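Local structure of TqaL (Neurospora crassa, 7EEH) at residues S76-F81 and T162-R167; R88-L93 and M303-F308; T191-L196 and M271-T276; N200-A205 and L259-T264; A204-V209 and R232-H237. The protein belongs to the 2OG-Fe dioxygenase family of the cupin clan and holds an iron ion beside an antiparallel beta sheet. The protein carries 1 engineered substitution. One frame throughout, in Å; residues are numbered along the deposited sequence. Where two conformers were deposited one is given.

Contacts 1, 2 and 3 all lie in the large antiparallel sheet, contact 4 is a surface meeting of two loops, and contact 5 is a buried join between a loop and the small three-stranded sheet. Contact 3 is almost at the centre of the chain and mostly buried, with apolar side chains packed over a regular backbone ladder. Contact 1 shares its sheet one strand over, through strand 158-170 beside 267-277. Contact 2, at the sheet's edge, adds a salt bridge and a cation-pi stack. Contacts 4 and 5 share Ala-204 and Ala-205 and rest on side-chain amides bonded to backbone groups, joined in contact 5 by an arginine, away from the central packing.

Contact 1 of 5, residues S76-F81 and T162-R167; sequences SRNGRF and TLFNLR
One face of the Phe-164 ring is covered by the CB of Asn-78, which stands 3.7 Å from the ring centroid and 16° off its normal, a CH-pi contact; the Phe-81 ring instead turns an edge to Leu-163, its CE1 lying 3.9 Å from Leu-163 CB. Both pairs belong to neighbouring antiparallel strands in the major sheet of the cupin-type double-stranded beta-helix. Asn-78 holds CG in the crowded position between backbone N and carbonyl carbon (chi1 68°), so its amide runs alongside the ring rather than away from it. On the other side of the sheet Phe-81 and Leu-163 suit a buried place, packing against Leu-134 and Phe-130 of helix 128-141. Gly-79 pairs with Leu-163 through backbone alone. Arg-77 leads away from the sheet, where its guanidinium bonds to the backbone oxygen of Asn-64. Two hydrogen-bonded pairs zip the strands: Arg-77 N gives to Asn-165 O at 3.0 Å, and Leu-163 N reaches Gly-79 O at 2.8 Å along a nearly straight line, 174° at the hydrogen.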
# COMPACT_ATOMS: atom_id res chain seq x y z
N SER B 76 4.17 -36.46 -16.12
CA SER B 76 4.98 -35.26 -16.20
C SER B 76 5.02 -34.73 -17.62
O SER B 76 4.75 -35.45 -18.59
CB SER B 76 6.40 -35.54 -15.70
OG SER B 76 7.25 -35.83 -16.79
N ARG B 77 5.31 -33.43 -17.72
CA ARG B 77 5.77 -32.76 -18.93
C ARG B 77 6.89 -31.82 -18.54
O ARG B 77 6.94 -31.34 -17.41
CB ARG B 77 4.66 -31.97 -19.64
CG ARG B 77 3.53 -32.84 -20.19
CD ARG B 77 2.55 -32.10 -21.08
NE ARG B 77 1.61 -33.07 -21.66
CZ ARG B 77 1.84 -33.74 -22.79
NH1 ARG B 77 2.96 -33.53 -23.48
NH2 ARG B 77 0.96 -34.63 -23.23
N ASN B 78 7.81 -31.55 -19.47
CA ASN B 78 8.87 -30.59 -19.16
C ASN B 78 9.19 -29.73 -20.36
O ASN B 78 8.83 -30.05 -21.51
CB ASN B 78 10.13 -31.29 -18.66
CG ASN B 78 10.81 -32.08 -19.74
OD1 ASN B 78 11.69 -31.58 -20.43
ND2 ASN B 78 10.39 -33.33 -19.91
N GLY B 79 9.87 -28.63 -20.08
CA GLY B 79 10.30 -27.70 -21.11
C GLY B 79 11.45 -26.87 -20.60
O GLY B 79 11.56 -26.59 -19.40
N ARG B 80 12.33 -26.48 -21.53
CA ARG B 80 13.47 -25.62 -21.23
C ARG B 80 13.10 -24.19 -21.58
O ARG B 80 12.57 -23.94 -22.67
CB ARG B 80 14.72 -26.04 -22.00
CG ARG B 80 15.32 -27.37 -21.61
CD ARG B 80 16.35 -27.83 -22.66
NE ARG B 80 17.49 -26.94 -22.71
CZ ARG B 80 17.86 -26.21 -23.75
NH1 ARG B 80 17.21 -26.24 -24.91
NH2 ARG B 80 18.92 -25.44 -23.62
N PHE B 81 13.39 -23.27 -20.67
CA PHE B 81 13.21 -21.85 -20.91
C PHE B 81 14.54 -21.14 -20.69
O PHE B 81 15.44 -21.68 -20.04
CB PHE B 81 12.14 -21.25 -20.01
CG PHE B 81 10.78 -21.87 -20.20
CD1 PHE B 81 10.44 -23.03 -19.52
CD2 PHE B 81 9.85 -21.29 -21.05
CE1 PHE B 81 9.19 -23.61 -19.69
CE2 PHE B 81 8.60 -21.87 -21.23
CZ PHE B 81 8.27 -23.03 -20.55
N THR B 162 14.92 -25.22 -16.53
CA THR B 162 14.22 -26.45 -16.88
C THR B 162 13.00 -26.58 -15.97
O THR B 162 13.14 -26.64 -14.74
CB THR B 162 15.13 -27.68 -16.74
OG1 THR B 162 16.37 -27.43 -17.40
CG2 THR B 162 14.47 -28.88 -17.41
N LEU B 163 11.82 -26.60 -16.57
CA LEU B 163 10.56 -26.61 -15.85
C LEU B 163 9.86 -27.96 -16.02
O LEU B 163 9.61 -28.38 -17.15
CB LEU B 163 9.65 -25.48 -16.33
CG LEU B 163 8.44 -25.61 -15.41
CD1 LEU B 163 8.35 -24.60 -14.32
CD2 LEU B 163 7.13 -25.77 -16.20
N PHE B 164 9.53 -28.61 -14.91
CA PHE B 164 8.72 -29.82 -14.90
C PHE B 164 7.36 -29.54 -14.28
O PHE B 164 7.27 -29.00 -13.17
CB PHE B 164 9.39 -30.95 -14.12
CG PHE B 164 10.56 -31.56 -14.81
CD1 PHE B 164 11.78 -30.92 -14.83
CD2 PHE B 164 10.44 -32.80 -15.43
CE1 PHE B 164 12.87 -31.49 -15.47
CE2 PHE B 164 11.53 -33.37 -16.07
CZ PHE B 164 12.74 -32.71 -16.09
N ASN B 165 6.31 -29.95 -14.97
CA ASN B 165 4.97 -30.01 -14.41
C ASN B 165 4.74 -31.48 -14.06
O ASN B 165 4.75 -32.34 -14.95
CB ASN B 165 3.95 -29.47 -15.41
CG ASN B 165 2.55 -29.42 -14.87
OD1 ASN B 165 2.28 -29.77 -13.71
ND2 ASN B 165 1.64 -28.94 -15.69
N LEU B 166 4.59 -31.79 -12.77
CA LEU B 166 4.75 -33.15 -12.28
C LEU B 166 3.60 -33.54 -11.37
O LEU B 166 3.32 -32.85 -10.38
CB LEU B 166 6.10 -33.30 -11.53
CG LEU B 166 6.32 -34.56 -10.68
CD1 LEU B 166 6.36 -35.78 -11.57
CD2 LEU B 166 7.58 -34.47 -9.86
N ARG B 167 2.94 -34.65 -11.68
CA ARG B 167 1.96 -35.26 -10.79
C ARG B 167 2.54 -36.57 -10.27
O ARG B 167 2.82 -37.48 -11.06
CB ARG B 167 0.62 -35.49 -11.51
CG ARG B 167 -0.28 -36.51 -10.82
CD ARG B 167 -1.68 -36.53 -11.42
NE ARG B 167 -2.36 -35.25 -11.27
CZ ARG B 167 -3.50 -34.93 -11.87
NH1 ARG B 167 -4.12 -35.82 -12.65
NH2 ARG B 167 -4.03 -33.73 -11.68

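Contact 2 of 5, residues R88-L93 and M303-F308; sequences RSVRRL and MEVPLF
An antiparallel ladder at the edge of the major sheet joins strand 89-92 to strand 304-306, next to a G1 beta bulge in which Arg-88 and Ser-89 both face Asp-84. Val-90 and Val-305 form the hydrogen-bonded pair, with Val-90 N giving to Val-305 O at 2.9 Å; their side chains lie alongside each other, and Val-90 CG1 presses on Val-305 CG2 at 3.5 Å, tighter than usual for two methyls. On the other side Arg-91 and Glu-304 run side by side. The arginine grips side-on: NE meets OE1 of Glu-304 at 3.0 Å in the guanidinium plane, while NH2 bonds Glu-304 OE2 at 3.2 Å. Both nitrogens come from above the carboxylate plane, the two groups being turned 56° apart. Ser-89 OG, also bonded to Thr-87, donates to the same OE2 at 2.8 Å. Farther along, the exposed Arg-88 bends at chi3 to lay its guanidinium on Phe-308, NH2 standing 3.6 Å from CG of that ring with the planes 22° apart. The two-point grip of Arg-91 and the hydroxyl of Ser-89 would be expected to favour the charged form of Glu-304; Arg-91 also meets Asp-84 through NH1, so one arginine bridges two carboxylates.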
# COMPACT_ATOMS: atom_id res chain seq x y z
N ARG B 88 15.96 -8.98 -21.90
CA ARG B 88 15.08 -8.81 -20.74
C ARG B 88 13.73 -9.49 -20.96
O ARG B 88 12.66 -8.89 -20.83
CB ARG B 88 14.91 -7.33 -20.41
CG ARG B 88 16.04 -6.80 -19.54
CD ARG B 88 16.24 -5.31 -19.73
NE ARG B 88 15.27 -4.52 -18.99
CZ ARG B 88 15.44 -4.09 -17.74
NH1 ARG B 88 16.56 -4.38 -17.08
NH2 ARG B 88 14.50 -3.36 -17.15
N SER B 89 13.79 -10.78 -21.30
CA SER B 89 12.61 -11.57 -21.56
C SER B 89 12.90 -13.02 -21.19
O SER B 89 14.02 -13.38 -20.85
CB SER B 89 12.19 -11.46 -23.03
OG SER B 89 13.26 -11.85 -23.88
N VAL B 90 11.87 -13.85 -21.24
CA VAL B 90 12.03 -15.29 -21.06
C VAL B 90 11.35 -15.97 -22.24
O VAL B 90 10.29 -15.53 -22.69
CB VAL B 90 11.45 -15.76 -19.70
CG1 VAL B 90 10.03 -15.34 -19.56
CG2 VAL B 90 11.57 -17.27 -19.56
N ARG B 91 11.99 -17.02 -22.77
CA ARG B 91 11.53 -17.64 -24.01
C ARG B 91 11.63 -19.15 -23.89
O ARG B 91 12.45 -19.68 -23.14
CB ARG B 91 12.35 -17.15 -25.22
CG ARG B 91 13.68 -17.88 -25.44
CD ARG B 91 14.44 -17.31 -26.66
NE ARG B 91 14.46 -15.86 -26.61
CZ ARG B 91 15.49 -15.14 -26.17
NH1 ARG B 91 16.60 -15.74 -25.76
NH2 ARG B 91 15.40 -13.82 -26.13
N ARG B 92 10.78 -19.84 -24.64
CA ARG B 92 10.84 -21.30 -24.72
C ARG B 92 11.97 -21.70 -25.65
O ARG B 92 12.08 -21.18 -26.76
CB ARG B 92 9.51 -21.86 -25.23
CG ARG B 92 9.47 -23.37 -25.40
CD ARG B 92 9.48 -24.06 -24.06
NE ARG B 92 9.37 -25.50 -24.17
CZ ARG B 92 8.22 -26.16 -24.27
NH1 ARG B 92 7.08 -25.49 -24.26
NH2 ARG B 92 8.21 -27.48 -24.38
N LEU B 93 12.80 -22.64 -25.20
CA LEU B 93 13.89 -23.18 -26.00
C LEU B 93 13.49 -24.52 -26.61
O LEU B 93 12.59 -25.20 -26.12
CB LEU B 93 15.15 -23.37 -25.17
CG LEU B 93 15.69 -22.15 -24.43
CD1 LEU B 93 16.87 -22.57 -23.58
CD2 LEU B 93 16.10 -21.10 -25.44
N MSE B 303 7.47 -19.24 -27.58
CA MSE B 303 6.93 -18.48 -26.47
C MSE B 303 7.98 -17.48 -26.00
O MSE B 303 9.15 -17.82 -25.84
CB MSE B 303 6.51 -19.43 -25.34
CG MSE B 303 5.75 -18.76 -24.22
SE MSE B 303 6.91 -18.21 -22.75
CE MSE B 303 6.06 -19.14 -21.44
N GLU B 304 7.57 -16.23 -25.83
CA GLU B 304 8.49 -15.22 -25.31
C GLU B 304 7.67 -14.11 -24.67
O GLU B 304 6.75 -13.59 -25.30
CB GLU B 304 9.40 -14.66 -26.41
CG GLU B 304 10.35 -13.59 -25.91
CD GLU B 304 11.67 -13.56 -26.66
OE1 GLU B 304 11.94 -14.49 -27.46
OE2 GLU B 304 12.45 -12.62 -26.44
N VAL B 305 7.99 -13.77 -23.43
CA VAL B 305 7.30 -12.69 -22.73
C VAL B 305 8.36 -11.80 -22.09
O VAL B 305 9.42 -12.28 -21.69
CB VAL B 305 6.31 -13.21 -21.67
CG1 VAL B 305 5.25 -14.10 -22.30
CG2 VAL B 305 7.03 -13.94 -20.55
N PRO B 306 8.11 -10.49 -21.98
CA PRO B 306 9.08 -9.62 -21.32
C PRO B 306 9.14 -9.89 -19.82
O PRO B 306 8.15 -10.28 -19.20
CB PRO B 306 8.53 -8.21 -21.60
CG PRO B 306 7.08 -8.41 -21.92
CD PRO B 306 6.99 -9.75 -22.59
N LEU B 307 10.33 -9.71 -19.25
CA LEU B 307 10.48 -9.76 -17.80
C LEU B 307 10.08 -8.44 -17.16
O LEU B 307 9.61 -8.43 -16.01
CB LEU B 307 11.93 -10.07 -17.41
CG LEU B 307 12.43 -11.48 -17.66
CD1 LEU B 307 13.94 -11.53 -17.51
CD2 LEU B 307 11.75 -12.43 -16.70
N PHE B 308 10.27 -7.34 -17.88
CA PHE B 308 9.96 -6.00 -17.40
C PHE B 308 9.17 -5.28 -18.48
O PHE B 308 9.58 -5.28 -19.65
CB PHE B 308 11.24 -5.22 -17.05
CG PHE B 308 12.19 -5.97 -16.14
CD1 PHE B 308 13.17 -6.81 -16.67
CD2 PHE B 308 12.11 -5.83 -14.76
CE1 PHE B 308 14.06 -7.49 -15.83
CE2 PHE B 308 13.00 -6.51 -13.91
CZ PHE B 308 13.97 -7.34 -14.45
O HOH W 1 10.40 -19.45 -28.15

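Contact 3 of 5, residues T191-L196 and M271-T276; sequences TMTTYL and MLIFFT
Met-192, a selenomethionine, leaves its strand with CG anti to the backbone N (chi1 -178°) and climbs beside Phe-274, its partner in a hydrogen-bonded antiparallel pair. Its CB lies 4.0 Å from Phe-274 CB, and CG passes the ring at CD1. SE stands farther off, 5.4 Å from the ring centroid, in an oblique Met-aromatic contact. A bend at chi3 then brings CE back over the face, 4.0 Å from the centroid of Phe-274 and 16° off the normal. A long, flexible apolar chain suits this buried place, since it can follow the ring; Leu-134 of helix 128-141 also packs on Phe-274. On the opposite face of the sheet Met-271, bent at chi2 and chi3, crosses Tyr-195 at about a right angle: its SE is 3.9 Å from Tyr-195 CB, while CE touches Thr-193 CB at 3.8 Å. The four backbone bonds are close to straight, the shortest from Phe-274 N to Met-192 O at 2.7 Å. Thr-191 OG1 is hydrogen-bonded to the iron ligand Asp-186, a second-shell link that probably helps position it, and the side chain of Phe-275 comes within about 5 Å of the iron. Paired central strands with a largely apolar face under helix 128-141 and the metal site on the other side fit the cupin double-stranded beta-helix.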
# COMPACT_ATOMS: atom_id res chain seq x y z
N THR B 191 16.23 -23.14 -7.23
CA THR B 191 15.14 -24.08 -7.44
C THR B 191 13.87 -23.50 -6.85
O THR B 191 13.88 -23.01 -5.72
CB THR B 191 15.42 -25.45 -6.80
OG1 THR B 191 16.59 -26.05 -7.37
CG2 THR B 191 14.21 -26.40 -7.02
N MSE B 192 12.77 -23.56 -7.61
CA MSE B 192 11.47 -23.07 -7.17
C MSE B 192 10.45 -24.20 -7.36
O MSE B 192 10.39 -24.82 -8.44
CB MSE B 192 11.04 -21.82 -7.96
CG MSE B 192 9.70 -21.22 -7.51
SE MSE B 192 9.50 -19.35 -7.96
CE MSE B 192 8.42 -19.43 -9.64
N THR B 193 9.67 -24.48 -6.32
CA THR B 193 8.64 -25.51 -6.35
C THR B 193 7.32 -24.88 -5.95
O THR B 193 7.19 -24.35 -4.84
CB THR B 193 8.98 -26.67 -5.42
OG1 THR B 193 9.09 -26.17 -4.08
CG2 THR B 193 10.32 -27.27 -5.82
N THR B 194 6.35 -24.93 -6.86
CA THR B 194 5.07 -24.26 -6.69
C THR B 194 3.98 -25.32 -6.76
O THR B 194 3.97 -26.15 -7.67
CB THR B 194 4.89 -23.20 -7.78
OG1 THR B 194 5.83 -22.14 -7.56
CG2 THR B 194 3.47 -22.64 -7.78
N TYR B 195 3.09 -25.30 -5.78
CA TYR B 195 2.05 -26.30 -5.61
C TYR B 195 0.81 -25.90 -6.40
O TYR B 195 0.32 -24.78 -6.28
CB TYR B 195 1.74 -26.43 -4.13
CG TYR B 195 0.53 -27.22 -3.73
CD1 TYR B 195 -0.73 -26.64 -3.69
CD2 TYR B 195 0.66 -28.53 -3.29
CE1 TYR B 195 -1.85 -27.36 -3.28
CE2 TYR B 195 -0.44 -29.26 -2.88
CZ TYR B 195 -1.69 -28.67 -2.87
OH TYR B 195 -2.77 -29.40 -2.45
N LEU B 196 0.31 -26.83 -7.20
CA LEU B 196 -0.90 -26.57 -7.98
C LEU B 196 -2.15 -27.21 -7.39
O LEU B 196 -3.24 -26.66 -7.55
CB LEU B 196 -0.73 -27.08 -9.42
CG LEU B 196 0.34 -26.36 -10.25
CD1 LEU B 196 0.36 -26.94 -11.68
CD2 LEU B 196 0.05 -24.85 -10.22
N MSE B 271 2.75 -30.38 -8.97
CA MSE B 271 3.77 -29.35 -8.75
C MSE B 271 4.23 -28.72 -10.06
O MSE B 271 4.19 -29.37 -11.11
CB MSE B 271 5.02 -29.93 -8.07
CG MSE B 271 4.81 -30.57 -6.70
SE MSE B 271 3.97 -29.40 -5.39
CE MSE B 271 5.61 -28.33 -5.06
N LEU B 272 4.68 -27.47 -10.01
CA LEU B 272 5.59 -26.93 -11.00
C LEU B 272 6.97 -26.86 -10.34
O LEU B 272 7.09 -26.32 -9.24
CB LEU B 272 5.14 -25.55 -11.48
CG LEU B 272 3.80 -25.50 -12.22
CD1 LEU B 272 3.36 -24.07 -12.43
CD2 LEU B 272 3.91 -26.25 -13.56
N ILE B 273 7.98 -27.42 -11.00
CA ILE B 273 9.34 -27.46 -10.45
C ILE B 273 10.26 -26.75 -11.44
O ILE B 273 10.43 -27.21 -12.58
CB ILE B 273 9.82 -28.89 -10.18
CG1 ILE B 273 8.85 -29.59 -9.23
CG2 ILE B 273 11.23 -28.87 -9.59
CD1 ILE B 273 9.07 -31.07 -9.12
N PHE B 274 10.82 -25.61 -11.02
CA PHE B 274 11.69 -24.78 -11.85
C PHE B 274 13.13 -24.99 -11.41
O PHE B 274 13.47 -24.66 -10.27
CB PHE B 274 11.35 -23.28 -11.72
CG PHE B 274 9.89 -22.92 -11.97
CD1 PHE B 274 8.92 -23.21 -11.05
CD2 PHE B 274 9.54 -22.21 -13.11
CE1 PHE B 274 7.59 -22.85 -11.26
CE2 PHE B 274 8.21 -21.83 -13.34
CZ PHE B 274 7.23 -22.17 -12.41
N PHE B 275 13.97 -25.53 -12.30
CA PHE B 275 15.41 -25.69 -12.04
C PHE B 275 16.16 -24.67 -12.88
O PHE B 275 16.24 -24.84 -14.10
CB PHE B 275 15.91 -27.09 -12.39
CG PHE B 275 15.27 -28.22 -11.63
CD1 PHE B 275 15.60 -28.48 -10.32
CD2 PHE B 275 14.41 -29.11 -12.28
CE1 PHE B 275 15.06 -29.57 -9.64
CE2 PHE B 275 13.87 -30.20 -11.61
CZ PHE B 275 14.20 -30.43 -10.29
N THR B 276 16.74 -23.64 -12.25
CA THR B 276 17.36 -22.54 -12.99
C THR B 276 18.86 -22.46 -12.69
O THR B 276 19.26 -22.40 -11.52
CB THR B 276 16.67 -21.21 -12.66
OG1 THR B 276 15.31 -21.27 -13.10
CG2 THR B 276 17.38 -20.05 -13.38

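Contact 4 of 5, residues N200-A205 and L259-T264; sequences NMDLAA and LPLDET
Hydrogen bonds dominate, and the amide of Asn-200 carries two of them, both to the backbone of Asp-262. Its OD1 accepts from Asp-262 N at 2.8 Å on a lone pair, while ND2 gives to Asp-262 O at 3.1 Å within the amide plane, so the primary amide, with its oxygen and an N-H on the same side, meets both the N and the O of one residue, which a trans peptide group could not do. ND2 also bonds to Glu-266 O. The positive phi of Asn-200 (62°) is one that asparagine adopts readily. Backbone bonds flank the amide: Leu-261 N to Asn-200 O at 2.9 Å, coming from above the carbonyl plane, and Asp-202 N to Leu-259 O at 2.8 Å. Within its own loop Asp-262 forms an Asx turn, its OD1 taking both N and OG1 of Thr-264. Apolar contact is slight, chiefly Ala-205 CB against Leu-259 CD1 at 3.6 Å. The loop after strand 190-199 is thus tied to the one leading into its sheet neighbour, strand 267-277, and Met-201 turns the other way onto Arg-269 of that strand.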
# COMPACT_ATOMS: atom_id res chain seq x y z
N ASN B 200 -6.50 -36.48 -2.02
CA ASN B 200 -6.42 -37.51 -0.97
C ASN B 200 -5.09 -37.47 -0.23
O ASN B 200 -4.51 -38.49 0.14
CB ASN B 200 -6.68 -38.92 -1.53
CG ASN B 200 -6.73 -39.99 -0.43
OD1 ASN B 200 -7.18 -39.73 0.69
ND2 ASN B 200 -6.23 -41.18 -0.74
N MSE B 201 -4.59 -36.27 -0.01
CA MSE B 201 -3.30 -36.15 0.64
C MSE B 201 -3.48 -35.76 2.09
O MSE B 201 -4.08 -34.74 2.38
CB MSE B 201 -2.43 -35.13 -0.10
CG MSE B 201 -1.15 -34.74 0.60
SE MSE B 201 0.12 -33.82 -0.63
CE MSE B 201 -0.72 -32.15 -0.81
N ASP B 202 -2.95 -36.59 2.99
CA ASP B 202 -3.03 -36.32 4.43
C ASP B 202 -2.10 -35.17 4.79
O ASP B 202 -0.88 -35.30 4.73
CB ASP B 202 -2.66 -37.57 5.22
CG ASP B 202 -2.94 -37.43 6.71
OD1 ASP B 202 -3.54 -36.41 7.11
OD2 ASP B 202 -2.56 -38.34 7.47
N LEU B 203 -2.68 -34.03 5.20
CA LEU B 203 -1.88 -32.84 5.46
C LEU B 203 -1.34 -32.78 6.88
O LEU B 203 -0.21 -32.34 7.09
CB LEU B 203 -2.72 -31.59 5.17
CG LEU B 203 -3.01 -31.48 3.67
CD1 LEU B 203 -4.16 -30.54 3.36
CD2 LEU B 203 -1.74 -31.06 2.93
N ALA B 204 -2.12 -33.25 7.85
CA ALA B 204 -1.70 -33.14 9.25
C ALA B 204 -0.40 -33.89 9.50
O ALA B 204 0.44 -33.44 10.28
CB ALA B 204 -2.81 -33.67 10.17
N ALA B 205 -0.20 -35.02 8.84
CA ALA B 205 1.03 -35.77 9.01
C ALA B 205 2.18 -35.01 8.36
O ALA B 205 2.02 -33.90 7.84
CB ALA B 205 0.88 -37.18 8.46
N LEU B 259 1.65 -38.84 1.87
CA LEU B 259 0.87 -39.79 2.65
C LEU B 259 -0.60 -39.67 2.30
O LEU B 259 -1.14 -38.55 2.28
CB LEU B 259 1.06 -39.56 4.16
CG LEU B 259 2.44 -39.88 4.72
CD1 LEU B 259 2.52 -39.45 6.17
CD2 LEU B 259 2.78 -41.35 4.56
N PRO B 260 -1.29 -40.77 2.01
CA PRO B 260 -2.70 -40.68 1.66
C PRO B 260 -3.56 -40.53 2.90
O PRO B 260 -3.33 -41.18 3.93
CB PRO B 260 -2.98 -42.00 0.94
CG PRO B 260 -1.94 -42.95 1.44
CD PRO B 260 -0.84 -42.17 2.12
N LEU B 261 -4.55 -39.64 2.81
CA LEU B 261 -5.51 -39.49 3.89
C LEU B 261 -6.30 -40.78 4.10
O LEU B 261 -6.26 -41.39 5.17
CB LEU B 261 -6.44 -38.33 3.57
CG LEU B 261 -7.52 -38.02 4.60
CD1 LEU B 261 -6.88 -37.79 5.96
CD2 LEU B 261 -8.34 -36.83 4.15
N ASP B 262 -7.02 -41.20 3.06
CA ASP B 262 -7.70 -42.49 3.04
C ASP B 262 -6.75 -43.52 2.44
O ASP B 262 -6.49 -43.51 1.24
CB ASP B 262 -8.99 -42.38 2.23
CG ASP B 262 -9.74 -43.70 2.10
OD1 ASP B 262 -9.26 -44.74 2.60
OD2 ASP B 262 -10.82 -43.68 1.48
N GLU B 263 -6.24 -44.43 3.29
CA GLU B 263 -5.25 -45.42 2.86
C GLU B 263 -5.76 -46.30 1.73
O GLU B 263 -4.96 -46.91 1.01
CB GLU B 263 -4.83 -46.31 4.03
CG GLU B 263 -4.44 -45.55 5.30
CD GLU B 263 -3.04 -45.91 5.78
OE1 GLU B 263 -2.34 -46.66 5.06
OE2 GLU B 263 -2.65 -45.44 6.87
N THR B 264 -7.08 -46.40 1.54
CA THR B 264 -7.63 -47.28 0.52
C THR B 264 -7.60 -46.67 -0.88
O THR B 264 -7.96 -47.36 -1.84
CB THR B 264 -9.06 -47.68 0.88
OG1 THR B 264 -9.97 -46.62 0.54
CG2 THR B 264 -9.17 -47.97 2.37

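Contact 5 of 5, residues A204-V209 and R232-H237; sequences AANSAV and RSRVQH
Asn-206 and Arg-234 reach toward each other tip to tip where the loop leading into strand 209-213 passes strand 231-236 of the small antiparallel sheet. Arg-234 NH2 gives to Asn-206 OD1 at 2.8 Å; the oxygen lies in the guanidinium plane, but the nitrogen sits above the amide plane, the two flat groups being turned 46° apart. Asn-206 is the centre of an inverse gamma turn, closed by a weak bond from Ser-207 N to Ala-205 O, and its ND2 bonds Leu-231 O of the second subunit. Val-209 crosses Arg-234 at about a right angle, placing CG2 over one face of the guanidinium, 3.6 Å from Arg-234 NH2, so a branched apolar residue backs the charged group. Gln-236 crosses Val-209 obliquely and runs on extended, its CG 3.9 Å from Val-209 CG2. At the tip Gln-236 NE2 donates to Ser-207 O at 3.0 Å, nearly straight (174°) and on a lone pair; it also bonds Leu-203 O, so the buried amide fastens the loop by its carbonyls. His-237, whose NE2 is bonded to Thr-193 O, joins the loop through solvent: one water lies 2.8 Å from Ala-208 O and, in the imidazole plane, 2.8 Å from His-237 ND1.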
# COMPACT_ATOMS: atom_id res chain seq x y z
N ALA B 204 -2.12 -33.25 7.85
CA ALA B 204 -1.70 -33.14 9.25
C ALA B 204 -0.40 -33.89 9.50
O ALA B 204 0.44 -33.44 10.28
CB ALA B 204 -2.81 -33.67 10.17
N ALA B 205 -0.20 -35.02 8.84
CA ALA B 205 1.03 -35.77 9.01
C ALA B 205 2.18 -35.01 8.36
O ALA B 205 2.02 -33.90 7.84
CB ALA B 205 0.88 -37.18 8.46
N ASN B 206 3.38 -35.57 8.41
CA ASN B 206 4.46 -34.97 7.64
C ASN B 206 4.48 -35.62 6.26
O ASN B 206 5.35 -36.41 5.90
CB ASN B 206 5.78 -35.07 8.39
CG ASN B 206 6.14 -33.77 9.09
OD1 ASN B 206 5.24 -33.03 9.50
ND2 ASN B 206 7.43 -33.48 9.22
N SER B 207 3.43 -35.28 5.51
CA SER B 207 3.27 -35.70 4.13
C SER B 207 3.78 -34.62 3.17
O SER B 207 3.40 -33.45 3.27
CB SER B 207 1.79 -36.04 3.87
OG SER B 207 1.38 -35.76 2.55
N ALA B 208 4.67 -35.03 2.27
CA ALA B 208 5.28 -34.14 1.27
C ALA B 208 5.86 -32.87 1.92
O ALA B 208 5.58 -31.75 1.50
CB ALA B 208 4.27 -33.79 0.18
N VAL B 209 6.68 -33.07 2.94
CA VAL B 209 7.34 -31.98 3.66
C VAL B 209 8.73 -31.79 3.07
O VAL B 209 9.46 -32.77 2.87
CB VAL B 209 7.42 -32.26 5.17
CG1 VAL B 209 8.40 -31.32 5.85
CG2 VAL B 209 6.04 -32.14 5.80
N ARG B 232 17.83 -26.36 8.61
CA ARG B 232 17.68 -24.93 8.39
C ARG B 232 16.24 -24.49 8.18
O ARG B 232 15.90 -23.35 8.50
CB ARG B 232 18.50 -24.49 7.18
CG ARG B 232 19.97 -24.82 7.31
CD ARG B 232 20.80 -23.55 7.22
NE ARG B 232 20.89 -23.09 5.84
CZ ARG B 232 22.04 -22.94 5.17
NH1 ARG B 232 23.20 -23.20 5.76
NH2 ARG B 232 22.01 -22.52 3.91
N SER B 233 15.38 -25.37 7.66
CA SER B 233 14.00 -24.99 7.43
C SER B 233 13.17 -26.25 7.25
O SER B 233 13.67 -27.28 6.82
CB SER B 233 13.87 -24.09 6.20
OG SER B 233 12.62 -23.43 6.21
N ARG B 234 11.88 -26.13 7.59
CA ARG B 234 10.89 -27.17 7.35
C ARG B 234 9.67 -26.50 6.73
O ARG B 234 9.15 -25.52 7.28
CB ARG B 234 10.50 -27.90 8.64
CG ARG B 234 9.45 -29.01 8.49
CD ARG B 234 8.01 -28.46 8.56
NE ARG B 234 7.01 -29.51 8.75
CZ ARG B 234 5.71 -29.34 8.54
NH1 ARG B 234 5.23 -28.18 8.13
NH2 ARG B 234 4.87 -30.35 8.75
N VAL B 235 9.20 -27.03 5.61
CA VAL B 235 8.12 -26.40 4.87
C VAL B 235 7.20 -27.47 4.29
O VAL B 235 7.62 -28.61 4.06
CB VAL B 235 8.70 -25.48 3.78
CG1 VAL B 235 9.00 -26.24 2.52
CG2 VAL B 235 7.76 -24.41 3.53
N GLN B 236 5.94 -27.11 4.06
CA GLN B 236 4.96 -28.05 3.53
C GLN B 236 3.97 -27.32 2.63
O GLN B 236 3.13 -26.55 3.12
CB GLN B 236 4.22 -28.76 4.66
CG GLN B 236 3.30 -29.87 4.16
CD GLN B 236 2.35 -30.36 5.23
OE1 GLN B 236 1.79 -29.57 5.99
NE2 GLN B 236 2.17 -31.67 5.31
N HIS B 237 4.03 -27.57 1.32
CA HIS B 237 3.01 -27.02 0.44
C HIS B 237 1.66 -27.64 0.77
O HIS B 237 1.56 -28.86 0.93
CB HIS B 237 3.34 -27.29 -1.02
CG HIS B 237 4.71 -26.86 -1.45
ND1 HIS B 237 5.85 -27.53 -1.06
CD2 HIS B 237 5.11 -25.90 -2.33
CE1 HIS B 237 6.90 -26.97 -1.65
NE2 HIS B 237 6.47 -25.99 -2.43
O HOH W 2 3.48 -30.49 -0.15
O HOH W 3 6.97 -29.51 0.64